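Local coordinates for arylalkylamine N-Acetyltransferase 2 (Aedes aegypti, PDB 4FD5), which probably transfers acyl groups from acyl-CoA to the amine of arylalkylamines, giving products such as N-acetyldopamine from dopamine, at residues A[14-26]-A[72-84]. Residues are numbered along the deposited sequence; the frame is centred on the assembly and turned at random.
Sequences ISSKYYDDVIEHL and DGDIAGVALNGIL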
ATOM      1  N   ILE A  14     -11.338   0.372 -10.513  1.00 16.81           N
ATOM      2  CA  ILE A  14     -11.119   1.787 -10.818  1.00 15.12           C
ATOM      3  C   ILE A  14     -10.667   1.963 -12.251  1.00 17.40           C
ATOM      4  O   ILE A  14      -9.614   1.456 -12.641  1.00 18.68           O
ATOM      5  CB  ILE A  14     -10.069   2.436  -9.881  1.00 13.61           C
ATOM      6  CG1 ILE A  14     -10.464   2.171  -8.421  1.00 14.14           C
ATOM      7  CG2 ILE A  14      -9.994   3.945 -10.146  1.00 15.92           C
ATOM      8  CD1 ILE A  14      -9.511   2.745  -7.389  1.00 14.81           C
ATOM      9  N   SER A  15     -11.485   2.672 -13.023  1.00 16.99           N
ATOM     10  CA  SER A  15     -11.211   2.951 -14.431  1.00 17.66           C
ATOM     11  C   SER A  15     -10.609   4.337 -14.567  1.00 17.05           C
ATOM     12  O   SER A  15     -10.637   5.126 -13.627  1.00 16.40           O
ATOM     13  CB  SER A  15     -12.511   2.875 -15.241  1.00 20.92           C
ATOM     14  OG  SER A  15     -13.337   3.984 -14.936  1.00 25.44           O
ATOM     15  N   SER A  16     -10.078   4.646 -15.745  1.00 18.57           N
ATOM     16  CA  SER A  16      -9.329   5.896 -15.922  1.00 16.49           C
ATOM     17  C   SER A  16     -10.142   7.168 -15.646  1.00 17.48           C
ATOM     18  O   SER A  16      -9.575   8.185 -15.239  1.00 16.64           O
ATOM     19  CB  SER A  16      -8.688   5.966 -17.318  1.00 19.68           C
ATOM     20  OG  SER A  16      -9.667   6.079 -18.345  1.00 19.36           O
ATOM     21  N   LYS A  17     -11.457   7.117 -15.873  1.00 18.77           N
ATOM     22  CA  LYS A  17     -12.290   8.292 -15.639  1.00 17.76           C
ATOM     23  C   LYS A  17     -12.307   8.692 -14.165  1.00 16.93           C
ATOM     24  O   LYS A  17     -12.665   9.806 -13.827  1.00 18.62           O
ATOM     25  CB  LYS A  17     -13.716   8.070 -16.147  1.00 21.35           C
ATOM     26  CG  LYS A  17     -13.798   7.960 -17.656  1.00 25.01           C
ATOM     27  CD  LYS A  17     -15.216   8.234 -18.119  1.00 28.22           C
ATOM     28  CE  LYS A  17     -15.328   8.172 -19.643  1.00 29.90           C
ATOM     29  NZ  LYS A  17     -16.712   8.462 -20.105  1.00 32.14           N
ATOM     30  N   TYR A  18     -11.909   7.765 -13.297  1.00 16.31           N
ATOM     31  CA  TYR A  18     -11.879   8.020 -11.860  1.00 16.67           C
ATOM     32  C   TYR A  18     -10.483   8.294 -11.319  1.00 15.51           C
ATOM     33  O   TYR A  18     -10.349   8.633 -10.134  1.00 15.70           O
ATOM     34  CB  TYR A  18     -12.484   6.849 -11.080  1.00 15.73           C
ATOM     35  CG  TYR A  18     -13.968   6.743 -11.267  1.00 17.46           C
ATOM     36  CD1 TYR A  18     -14.833   7.359 -10.383  1.00 18.50           C
ATOM     37  CD2 TYR A  18     -14.497   6.047 -12.336  1.00 18.62           C
ATOM     38  CE1 TYR A  18     -16.208   7.272 -10.552  1.00 21.36           C
ATOM     39  CE2 TYR A  18     -15.876   5.966 -12.523  1.00 20.86           C
ATOM     40  CZ  TYR A  18     -16.717   6.577 -11.616  1.00 24.39           C
ATOM     41  OH  TYR A  18     -18.088   6.505 -11.770  1.00 26.43           O
ATOM     42  N   TYR A  19      -9.452   8.180 -12.165  1.00 14.99           N
ATOM     43  CA  TYR A  19      -8.108   8.356 -11.636  1.00 14.92           C
ATOM     44  C   TYR A  19      -7.921   9.692 -10.899  1.00 16.25           C
ATOM     45  O   TYR A  19      -7.375   9.724  -9.795  1.00 15.51           O
ATOM     46  CB  TYR A  19      -7.032   8.212 -12.718  1.00 14.45           C
ATOM     47  CG  TYR A  19      -6.849   6.850 -13.356  1.00 14.36           C
ATOM     48  CD1 TYR A  19      -7.463   5.701 -12.863  1.00 14.73           C
ATOM     49  CD2 TYR A  19      -6.030   6.716 -14.471  1.00 15.89           C
ATOM     50  CE1 TYR A  19      -7.271   4.461 -13.477  1.00 13.77           C
ATOM     51  CE2 TYR A  19      -5.835   5.514 -15.066  1.00 15.02           C
ATOM     52  CZ  TYR A  19      -6.443   4.384 -14.576  1.00 15.05           C
ATOM     53  OH  TYR A  19      -6.223   3.194 -15.225  1.00 17.88           O
ATOM     54  N   ASP A  20      -8.344  10.805 -11.507  1.00 14.96           N
ATOM     55  CA  ASP A  20      -8.163  12.094 -10.852  1.00 16.09           C
ATOM     56  C   ASP A  20      -8.869  12.098  -9.503  1.00 15.44           C
ATOM     57  O   ASP A  20      -8.273  12.524  -8.504  1.00 19.41           O
ATOM     58  CB  ASP A  20      -8.714  13.249 -11.695  1.00 17.57           C
ATOM     59  CG  ASP A  20      -7.796  13.644 -12.840  1.00 20.40           C
ATOM     60  OD1 ASP A  20      -6.684  13.113 -12.951  1.00 19.73           O
ATOM     61  OD2 ASP A  20      -8.191  14.525 -13.637  1.00 22.45           O
ATOM     62  N   ASP A  21     -10.114  11.604  -9.483  1.00 16.35           N
ATOM     63  CA  ASP A  21     -10.927  11.609  -8.255  1.00 17.97           C
ATOM     64  C   ASP A  21     -10.195  10.801  -7.190  1.00 16.59           C
ATOM     65  O   ASP A  21     -10.208  11.154  -6.000  1.00 16.76           O
ATOM     66  CB  ASP A  21     -12.289  10.947  -8.472  1.00 18.78           C
ATOM     67  CG  ASP A  21     -13.285  11.818  -9.231  1.00 24.32           C
ATOM     68  OD1 ASP A  21     -13.036  13.023  -9.406  1.00 28.27           O
ATOM     69  OD2 ASP A  21     -14.347  11.279  -9.631  1.00 28.27           O
ATOM     70  N   VAL A  22      -9.568   9.709  -7.617  1.00 16.66           N
ATOM     71  CA  VAL A  22      -8.928   8.812  -6.656  1.00 16.01           C
ATOM     72  C   VAL A  22      -7.677   9.495  -6.103  1.00 16.83           C
ATOM     73  O   VAL A  22      -7.437   9.509  -4.891  1.00 15.48           O
ATOM     74  CB  VAL A  22      -8.647   7.422  -7.277  1.00 15.32           C
ATOM     75  CG1 VAL A  22      -7.648   6.614  -6.419  1.00 16.47           C
ATOM     76  CG2 VAL A  22      -9.944   6.650  -7.488  1.00 17.03           C
ATOM     77  N   ILE A  23      -6.905  10.132  -6.980  1.00 16.38           N
ATOM     78  CA  ILE A  23      -5.682  10.737  -6.515  1.00 17.82           C
ATOM     79  C   ILE A  23      -5.989  11.903  -5.571  1.00 16.68           C
ATOM     80  O   ILE A  23      -5.329  12.072  -4.550  1.00 17.48           O
ATOM     81  CB  ILE A  23      -4.774  11.122  -7.692  1.00 18.06           C
ATOM     82  CG1 ILE A  23      -4.244   9.839  -8.342  1.00 21.66           C
ATOM     83  CG2 ILE A  23      -3.630  12.014  -7.198  1.00 20.58           C
ATOM     84  CD1 ILE A  23      -3.589  10.028  -9.683  1.00 23.40           C
ATOM     85  N   GLU A  24      -7.038  12.670  -5.887  1.00 17.06           N
ATOM     86  CA  GLU A  24      -7.483  13.727  -4.990  1.00 19.24           C
ATOM     87  C   GLU A  24      -7.883  13.140  -3.627  1.00 19.05           C
ATOM     88  O   GLU A  24      -7.484  13.676  -2.588  1.00 18.32           O
ATOM     89  CB  GLU A  24      -8.630  14.527  -5.615  1.00 21.73           C
ATOM     90  CG  GLU A  24      -9.131  15.688  -4.764  1.00 22.85           C
ATOM     91  CD  GLU A  24      -8.084  16.769  -4.490  1.00 26.05           C
ATOM     92  OE1 GLU A  24      -7.045  16.838  -5.179  1.00 28.63           O
ATOM     93  OE2 GLU A  24      -8.316  17.566  -3.555  1.00 29.72           O
ATOM     94  N   HIS A  25      -8.621  12.026  -3.630  1.00 19.05           N
ATOM     95  CA  HIS A  25      -8.989  11.367  -2.365  1.00 19.11           C
ATOM     96  C   HIS A  25      -7.705  11.109  -1.588  1.00 18.61           C
ATOM     97  O   HIS A  25      -7.619  11.429  -0.390  1.00 18.32           O
ATOM     98  CB  HIS A  25      -9.783  10.071  -2.609  1.00 16.19           C
ATOM     99  CG  HIS A  25      -9.752   9.087  -1.463  1.00 18.51           C
ATOM    100  ND1 HIS A  25     -10.653   9.116  -0.415  1.00 21.46           N
ATOM    101  CD2 HIS A  25      -8.936   8.031  -1.218  1.00 19.18           C
ATOM    102  CE1 HIS A  25     -10.385   8.124   0.429  1.00 13.62           C
ATOM    103  NE2 HIS A  25      -9.350   7.453  -0.037  1.00 19.23           N
ATOM    104  N   LEU A  26      -6.685  10.588  -2.273  1.00 17.41           N
ATOM    105  CA  LEU A  26      -5.451  10.249  -1.563  1.00 16.46           C
ATOM    106  C   LEU A  26      -4.819  11.528  -0.998  1.00 19.68           C
ATOM    107  O   LEU A  26      -4.450  11.583   0.188  1.00 19.73           O
ATOM    108  CB  LEU A  26      -4.487   9.448  -2.455  1.00 16.15           C
ATOM    109  CG  LEU A  26      -5.032   8.072  -2.882  1.00 16.64           C
ATOM    110  CD1 LEU A  26      -4.134   7.373  -3.905  1.00 18.67           C
ATOM    111  CD2 LEU A  26      -5.257   7.160  -1.662  1.00 17.76           C
ATOM    112  N   ASP A  72     -23.985   9.179  -4.429  1.00 39.65           N
ATOM    113  CA  ASP A  72     -23.771  10.451  -5.119  1.00 39.24           C
ATOM    114  C   ASP A  72     -22.419  10.508  -5.835  1.00 38.22           C
ATOM    115  O   ASP A  72     -21.982  11.574  -6.271  1.00 39.84           O
ATOM    116  CB  ASP A  72     -23.958  11.646  -4.167  1.00 42.64           C
ATOM    117  CG  ASP A  72     -23.015  11.610  -2.976  1.00 41.87           C
ATOM    118  OD1 ASP A  72     -21.969  10.932  -3.059  1.00 42.47           O
ATOM    119  OD2 ASP A  72     -23.311  12.277  -1.957  1.00 46.41           O
ATOM    120  N   GLY A  73     -21.761   9.354  -5.946  1.00 33.79           N
ATOM    121  CA  GLY A  73     -20.535   9.239  -6.722  1.00 34.12           C
ATOM    122  C   GLY A  73     -19.250   9.649  -6.018  1.00 30.99           C
ATOM    123  O   GLY A  73     -18.198   9.741  -6.655  1.00 32.69           O
ATOM    124  N   ASP A  74     -19.321   9.888  -4.710  1.00 30.41           N
ATOM    125  CA  ASP A  74     -18.135  10.214  -3.917  1.00 27.72           C
ATOM    126  C   ASP A  74     -17.266   8.982  -3.654  1.00 24.44           C
ATOM    127  O   ASP A  74     -17.781   7.893  -3.411  1.00 24.76           O
ATOM    128  CB  ASP A  74     -18.549  10.805  -2.561  1.00 29.71           C
ATOM    129  CG  ASP A  74     -19.187  12.177  -2.683  1.00 35.06           C
ATOM    130  OD1 ASP A  74     -19.497  12.590  -3.819  1.00 35.01           O
ATOM    131  OD2 ASP A  74     -19.375  12.820  -1.630  1.00 35.80           O
ATOM    132  N   ILE A  75     -15.952   9.161  -3.702  1.00 23.55           N
ATOM    133  CA  ILE A  75     -15.023   8.098  -3.330  1.00 19.55           C
ATOM    134  C   ILE A  75     -15.080   7.925  -1.814  1.00 19.13           C
ATOM    135  O   ILE A  75     -14.649   8.799  -1.064  1.00 20.57           O
ATOM    136  CB  ILE A  75     -13.565   8.429  -3.779  1.00 20.99           C
ATOM    137  CG1 ILE A  75     -13.482   8.599  -5.306  1.00 23.25           C
ATOM    138  CG2 ILE A  75     -12.573   7.353  -3.305  1.00 17.66           C
ATOM    139  CD1 ILE A  75     -13.902   7.385  -6.086  1.00 20.31           C
ATOM    140  N   ALA A  76     -15.627   6.805  -1.372  1.00 16.72           N
ATOM    141  CA  ALA A  76     -15.683   6.519   0.063  1.00 17.86           C
ATOM    142  C   ALA A  76     -14.381   5.879   0.507  1.00 17.57           C
ATOM    143  O   ALA A  76     -13.920   6.083   1.642  1.00 16.66           O
ATOM    144  CB  ALA A  76     -16.861   5.628   0.390  1.00 19.49           C
ATOM    145  N   GLY A  77     -13.782   5.088  -0.380  1.00 15.23           N
ATOM    146  CA  GLY A  77     -12.493   4.507  -0.017  1.00 13.57           C
ATOM    147  C   GLY A  77     -11.879   3.789  -1.197  1.00 13.28           C
ATOM    148  O   GLY A  77     -12.566   3.563  -2.185  1.00 12.75           O
ATOM    149  N   VAL A  78     -10.603   3.432  -1.109  1.00 12.70           N
ATOM    150  CA  VAL A  78      -9.957   2.673  -2.184  1.00 12.83           C
ATOM    151  C   VAL A  78      -8.972   1.622  -1.662  1.00 12.53           C
ATOM    152  O   VAL A  78      -8.405   1.748  -0.574  1.00 13.13           O
ATOM    153  CB  VAL A  78      -9.181   3.592  -3.150  1.00 13.15           C
ATOM    154  CG1 VAL A  78     -10.147   4.550  -3.867  1.00 15.68           C
ATOM    155  CG2 VAL A  78      -8.068   4.334  -2.418  1.00 15.53           C
ATOM    156  N   ALA A  79      -8.762   0.602  -2.489  1.00 13.24           N
ATOM    157  CA  ALA A  79      -7.630  -0.300  -2.365  1.00 13.14           C
ATOM    158  C   ALA A  79      -6.866  -0.200  -3.669  1.00 13.35           C
ATOM    159  O   ALA A  79      -7.356  -0.645  -4.707  1.00 14.70           O
ATOM    160  CB  ALA A  79      -8.103  -1.723  -2.160  1.00 13.60           C
ATOM    161  N   LEU A  80      -5.693   0.423  -3.627  1.00 12.98           N
ATOM    162  CA  LEU A  80      -4.863   0.499  -4.825  1.00 12.13           C
ATOM    163  C   LEU A  80      -3.972  -0.725  -4.792  1.00 12.83           C
ATOM    164  O   LEU A  80      -3.189  -0.914  -3.836  1.00 13.11           O
ATOM    165  CB  LEU A  80      -4.020   1.771  -4.866  1.00 13.41           C
ATOM    166  CG  LEU A  80      -4.637   2.961  -5.597  1.00 18.24           C
ATOM    167  CD1 LEU A  80      -5.909   3.387  -4.933  1.00 20.32           C
ATOM    168  CD2 LEU A  80      -3.677   4.127  -5.739  1.00 17.63           C
ATOM    169  N   ASN A  81      -4.087  -1.517  -5.862  1.00 12.09           N
ATOM    170  CA  ASN A  81      -3.425  -2.807  -5.974  1.00 13.05           C
ATOM    171  C   ASN A  81      -2.575  -2.851  -7.225  1.00 13.44           C
ATOM    172  O   ASN A  81      -2.975  -2.340  -8.275  1.00 14.43           O
ATOM    173  CB  ASN A  81      -4.455  -3.935  -6.051  1.00 13.18           C
ATOM    174  CG  ASN A  81      -5.415  -3.930  -4.875  1.00 13.87           C
ATOM    175  OD1 ASN A  81      -5.003  -3.762  -3.722  1.00 15.71           O
ATOM    176  ND2 ASN A  81      -6.699  -4.081  -5.159  1.00 12.55           N
ATOM    177  N   GLY A  82      -1.396  -3.448  -7.106  1.00 12.55           N
ATOM    178  CA  GLY A  82      -0.503  -3.585  -8.252  1.00 14.77           C
ATOM    179  C   GLY A  82      -0.101  -5.018  -8.523  1.00 15.71           C
ATOM    180  O   GLY A  82      -0.292  -5.903  -7.700  1.00 14.78           O
ATOM    181  N   ILE A  83       0.467  -5.258  -9.699  1.00 17.06           N
ATOM    182  CA  ILE A  83       0.917  -6.597 -10.045  1.00 17.86           C
ATOM    183  C   ILE A  83       2.440  -6.671 -10.019  1.00 18.02           C
ATOM    184  O   ILE A  83       3.102  -5.899 -10.704  1.00 20.00           O
ATOM    185  CB  ILE A  83       0.422  -6.995 -11.447  1.00 20.29           C
ATOM    186  CG1 ILE A  83      -1.098  -6.848 -11.508  1.00 20.10           C
ATOM    187  CG2 ILE A  83       0.832  -8.437 -11.748  1.00 19.36           C
ATOM    188  CD1 ILE A  83      -1.681  -6.954 -12.917  1.00 24.28           C
ATOM    189  N   LEU A  84       2.978  -7.579  -9.205  1.00 16.40           N
ATOM    190  CA  LEU A  84       4.414  -7.824  -9.143  1.00 20.42           C
ATOM    191  C   LEU A  84       4.772  -9.053  -9.958  1.00 20.25           C
ATOM    192  O   LEU A  84       4.153 -10.100  -9.807  1.00 19.27           O
ATOM    193  CB  LEU A  84       4.839  -8.078  -7.699  1.00 21.14           C
ATOM    194  CG  LEU A  84       4.807  -6.877  -6.769  1.00 23.25           C
ATOM    195  CD1 LEU A  84       4.986  -7.359  -5.340  1.00 23.77           C
ATOM    196  CD2 LEU A  84       5.901  -5.871  -7.150  1.00 27.43           C
TER
HETATM  197  O   HOH W   1     -15.839  10.766  -7.127  1.00 31.86           O
HETATM  198  O   HOH W   2     -12.772  10.973  -0.331  1.00 26.71           O
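His25 carries its ring trans to the main-chain nitrogen (chi1 158°), which carries the imidazole from helix 19-26 onto strand 75-84, while Ile75, with chi1 -60°, holds CG2 anti to its own nitrogen and against the ring. That methyl sits over one face of the ring, offset toward the rim and 4.0 Å from the His25 ring centroid, a CH-pi contact. Val78 CG2 lies oblique to the same ring, 4.0 Å from His25 CD2. Both ring nitrogens have polar partners despite the burial: ND1 of His25 meets a water 2.8 Å away, in the plane of the ring, and that water also donates to Ile75 O, tying helix to strand through solvent, while NE2 bonds Ser137 OG. Polar partners at both nitrogens restrain the rotation of the imidazole.

Val78 fills the middle, its two methyls going separate ways. CG1 packs against Ile14 CD1 at 4.0 Å and against CG1 of Val22, and CG2 turns to His25 and Leu26. Further along the strand, Leu26 and Leu80 reach for each other tip to tip, Leu26 CD1 lying 3.8 Å from Leu80 CD2; the other Leu80 methyl, CD1, rests 4.0 Å from Val22 CG1. At the other end of the contact, where Asp21 is exposed, Asp21 lays its CB by Ile75 CG1, and a second water donates to Gly73 O and, weakly, to Asp21 OD2.

Helix 19-26 crosses strand 75-84 at 79°, the axes 9.4 Å apart at closest approach, packing on one face of the mixed sheet of the GNAT fold. Strand 66-69 flanks the site, with Met67 touching Ile14, Tyr18 and Ile75; strand 129-138 lies on the other side of 75-85 and supplies Ser137, and helix 50-60 brings Ser56 against Leu80.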